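Local atomic coordinates of chitin deacetylase 1 (Bombyx mori, PDB entry 5ZNT), a protein that hydrolyses the N-acetamido groups of N-acetyl-D-glucosamine units in chitin, using a zinc ion and releasing acetate to leave chitosan. Residues T43-I48 and T75-H80. Sequence-based numbering, arbitrary orientation.
Sequences TFDDAI and TYFVSH. With ZN (zinc ion), chain C.
F44 and Y76 lie side by side on one face of a parallel strand pair, their side chains pointing the same way. The planes are 30° apart but slid past each other, with centroids 5.3 Å apart, so overlap is slight and contact runs from F44 CD2 to Y76 CE2 at 3.6 Å. I48, on the loop after the first strand, crosses the Y76 side chain at about a right angle; its extended chain (chi2 -177°) carries CD1 to 3.6 Å from Y76 CD2 and on to V78 CG2. Helix 85-93 adjoins I48 and Y76 beyond the pair. On the other face D45 runs alongside F77, carboxylate and ring planes 81° apart, with D45 OD1 3.4 Å from F77 CB, while T43 CG2 meets the ring edge at CE2. R146 NH1 forms a salt bridge with D45 OD1 and a hydrogen bond with T43 OG1. The strands belong to a beta-alpha-beta unit in which helix 53-59 connects them, in the deacetylase domain of this CE4 enzyme. F44 N donates to T75 O and F44 O accepts from F77 N at 2.8 Å, so F44 grips the backbone on either side of its partner Y76; a weak bond from D46 N to F77 O follows where the strand ends. There the chain turns at D46, whose phi is positive, and S79 OG packs 3.3 Å from D46 CA. D46 OD1 binds zinc at 2.1 Å, H101 and H105 being the other protein ligands. Of the three waters on the metal, one donates to D46 OD2 and another to D45 OD2, which ties the neighbouring aspartate to the site through a second shell.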
ATOM      1  N   THR A  43       4.507  -0.142  -3.766  1.00 15.38           N
ATOM      2  CA  THR A  43       3.059  -0.113  -3.945  1.00 13.54           C
ATOM      3  C   THR A  43       2.717   0.592  -5.246  1.00 16.67           C
ATOM      4  O   THR A  43       3.511   1.376  -5.777  1.00 17.06           O
ATOM      5  CB  THR A  43       2.322   0.580  -2.774  1.00 16.20           C
ATOM      6  OG1 THR A  43       2.511   2.005  -2.846  1.00 19.32           O
ATOM      7  CG2 THR A  43       2.835   0.075  -1.406  1.00 16.27           C
ATOM      8  N   PHE A  44       1.504   0.307  -5.745  1.00 16.63           N
ATOM      9  CA  PHE A  44       0.934   0.950  -6.922  1.00 13.86           C
ATOM     10  C   PHE A  44      -0.508   1.348  -6.637  1.00 21.32           C
ATOM     11  O   PHE A  44      -1.293   0.526  -6.145  1.00 17.92           O
ATOM     12  CB  PHE A  44       0.986   0.011  -8.134  1.00 14.96           C
ATOM     13  CG  PHE A  44       2.372  -0.384  -8.508  1.00 18.11           C
ATOM     14  CD1 PHE A  44       3.184   0.493  -9.217  1.00 20.16           C
ATOM     15  CD2 PHE A  44       2.883  -1.618  -8.116  1.00 19.65           C
ATOM     16  CE1 PHE A  44       4.492   0.132  -9.539  1.00 21.68           C
ATOM     17  CE2 PHE A  44       4.180  -1.980  -8.450  1.00 21.41           C
ATOM     18  CZ  PHE A  44       4.972  -1.107  -9.167  1.00 18.76           C
ATOM     19  N   ASP A  45      -0.852   2.574  -6.974  1.00 13.87           N
ATOM     20  CA  ASP A  45      -2.212   2.989  -6.768  1.00 18.02           C
ATOM     21  C   ASP A  45      -2.964   2.883  -8.070  1.00 23.75           C
ATOM     22  O   ASP A  45      -2.392   2.722  -9.168  1.00 39.14           O
ATOM     23  CB  ASP A  45      -2.270   4.357  -6.107  1.00 17.56           C
ATOM     24  CG  ASP A  45      -1.769   4.345  -4.681  1.00 21.61           C
ATOM     25  OD1 ASP A  45      -1.307   3.280  -4.221  1.00 20.85           O
ATOM     26  OD2 ASP A  45      -1.830   5.414  -4.029  1.00 22.81           O
ATOM     27  N   ASP A  46      -4.266   2.990  -7.885  1.00 14.58           N
ATOM     28  CA  ASP A  46      -5.273   3.213  -8.891  1.00 16.29           C
ATOM     29  C   ASP A  46      -5.353   2.026  -9.837  1.00 29.07           C
ATOM     30  O   ASP A  46      -4.769   1.069  -9.587  1.00 42.74           O
ATOM     31  CB  ASP A  46      -5.014   4.431  -9.834  1.00 13.75           C
ATOM     32  CG  ASP A  46      -4.727   5.773  -9.127  1.00 21.17           C
ATOM     33  OD1 ASP A  46      -4.959   5.859  -7.944  1.00 18.23           O
ATOM     34  OD2 ASP A  46      -4.275   6.692  -9.868  1.00 22.87           O
ATOM     35  N   ALA A  47      -6.149   2.124 -10.869  1.00 16.33           N
ATOM     36  CA  ALA A  47      -6.641   0.995 -11.639  1.00 16.85           C
ATOM     37  C   ALA A  47      -5.598   0.001 -12.127  1.00 19.29           C
ATOM     38  O   ALA A  47      -4.520   0.353 -12.371  1.00 16.08           O
ATOM     39  CB  ALA A  47      -7.532   1.460 -12.777  1.00 17.16           C
ATOM     40  N   ILE A  48      -5.994  -1.242 -12.259  1.00 15.34           N
ATOM     41  CA  ILE A  48      -5.153  -2.228 -12.855  1.00 15.59           C
ATOM     42  C   ILE A  48      -5.874  -2.577 -14.159  1.00 18.35           C
ATOM     43  O   ILE A  48      -6.945  -3.051 -14.126  1.00 18.37           O
ATOM     44  CB  ILE A  48      -4.982  -3.485 -12.009  1.00 15.71           C
ATOM     45  CG1 ILE A  48      -4.257  -3.163 -10.730  1.00 17.65           C
ATOM     46  CG2 ILE A  48      -4.280  -4.532 -12.817  1.00 19.15           C
ATOM     47  CD1 ILE A  48      -3.984  -4.343  -9.897  1.00 15.81           C
ATOM     48  N   THR A  75       2.257  -4.388  -3.317  1.00 17.54           N
ATOM     49  CA  THR A  75       0.896  -4.150  -2.829  1.00 16.15           C
ATOM     50  C   THR A  75       0.201  -3.191  -3.788  1.00 18.50           C
ATOM     51  O   THR A  75       0.773  -2.170  -4.146  1.00 18.59           O
ATOM     52  CB  THR A  75       0.915  -3.545  -1.412  1.00 17.69           C
ATOM     53  OG1 THR A  75       1.678  -4.390  -0.528  1.00 17.56           O
ATOM     54  CG2 THR A  75      -0.505  -3.393  -0.852  1.00 14.69           C
ATOM     55  N   TYR A  76      -1.029  -3.513  -4.192  1.00 18.67           N
ATOM     56  CA  TYR A  76      -1.784  -2.717  -5.153  1.00 17.63           C
ATOM     57  C   TYR A  76      -2.975  -2.107  -4.433  1.00 15.25           C
ATOM     58  O   TYR A  76      -3.824  -2.840  -3.913  1.00 15.74           O
ATOM     59  CB  TYR A  76      -2.270  -3.571  -6.323  1.00 15.26           C
ATOM     60  CG  TYR A  76      -1.132  -4.037  -7.201  1.00 15.87           C
ATOM     61  CD1 TYR A  76      -0.340  -5.116  -6.828  1.00 14.39           C
ATOM     62  CD2 TYR A  76      -0.832  -3.379  -8.388  1.00 14.94           C
ATOM     63  CE1 TYR A  76       0.724  -5.537  -7.616  1.00 17.32           C
ATOM     64  CE2 TYR A  76       0.223  -3.807  -9.201  1.00 20.62           C
ATOM     65  CZ  TYR A  76       0.979  -4.892  -8.812  1.00 22.10           C
ATOM     66  OH  TYR A  76       2.013  -5.303  -9.599  1.00 20.02           O
ATOM     67  N   PHE A  77      -3.004  -0.778  -4.352  1.00 12.23           N
ATOM     68  CA  PHE A  77      -4.165  -0.072  -3.809  1.00 14.24           C
ATOM     69  C   PHE A  77      -5.080   0.242  -4.987  1.00 16.85           C
ATOM     70  O   PHE A  77      -4.831   1.173  -5.756  1.00 15.78           O
ATOM     71  CB  PHE A  77      -3.735   1.186  -3.052  1.00 17.50           C
ATOM     72  CG  PHE A  77      -3.034   0.877  -1.753  1.00 16.64           C
ATOM     73  CD1 PHE A  77      -3.765   0.565  -0.614  1.00 11.89           C
ATOM     74  CD2 PHE A  77      -1.650   0.861  -1.690  1.00 18.65           C
ATOM     75  CE1 PHE A  77      -3.113   0.252   0.579  1.00 17.21           C
ATOM     76  CE2 PHE A  77      -1.004   0.558  -0.502  1.00 18.25           C
ATOM     77  CZ  PHE A  77      -1.731   0.251   0.619  1.00 19.43           C
ATOM     78  N   VAL A  78      -6.143  -0.539  -5.126  1.00 17.39           N
ATOM     79  CA  VAL A  78      -6.903  -0.609  -6.373  1.00 14.41           C
ATOM     80  C   VAL A  78      -8.132   0.261  -6.245  1.00 15.88           C
ATOM     81  O   VAL A  78      -8.880   0.140  -5.269  1.00 14.52           O
ATOM     82  CB  VAL A  78      -7.288  -2.067  -6.694  1.00 15.09           C
ATOM     83  CG1 VAL A  78      -8.122  -2.125  -7.999  1.00 12.48           C
ATOM     84  CG2 VAL A  78      -5.998  -2.922  -6.838  1.00 13.62           C
ATOM     85  N   SER A  79      -8.346   1.139  -7.229  1.00 14.41           N
ATOM     86  CA  SER A  79      -9.587   1.887  -7.364  1.00 15.55           C
ATOM     87  C   SER A  79     -10.443   1.234  -8.452  1.00 13.06           C
ATOM     88  O   SER A  79      -9.922   0.572  -9.347  1.00 15.50           O
ATOM     89  CB  SER A  79      -9.305   3.364  -7.715  1.00 15.37           C
ATOM     90  OG  SER A  79      -8.543   3.460  -8.927  1.00 19.71           O
ATOM     91  N   HIS A  80     -11.766   1.461  -8.386  1.00 14.45           N
ATOM     92  CA  HIS A  80     -12.713   0.657  -9.170  1.00 13.31           C
ATOM     93  C   HIS A  80     -12.721   1.032 -10.648  1.00 16.06           C
ATOM     94  O   HIS A  80     -12.662   0.156 -11.513  1.00 15.32           O
ATOM     95  CB  HIS A  80     -14.118   0.800  -8.575  1.00 13.68           C
ATOM     96  CG  HIS A  80     -15.210   0.137  -9.374  1.00 19.02           C
ATOM     97  ND1 HIS A  80     -15.116  -1.157  -9.855  1.00 14.95           N
ATOM     98  CD2 HIS A  80     -16.429   0.591  -9.752  1.00 17.54           C
ATOM     99  CE1 HIS A  80     -16.237  -1.471 -10.489  1.00 15.89           C
ATOM    100  NE2 HIS A  80     -17.052  -0.428 -10.439  1.00 18.90           N
TER
HETATM  101 ZN    ZN C 601      -5.121   7.374  -6.451  1.00 21.15          ZN
HETATM  102  O   HOH W   1      -3.017   7.469  -5.536  1.00 21.97           O
HETATM  103  O   HOH W   2      -4.324   8.710  -7.935  1.00 21.25           O
HETATM  104  O   HOH W   3      -4.725   9.016  -4.884  1.00 24.53           O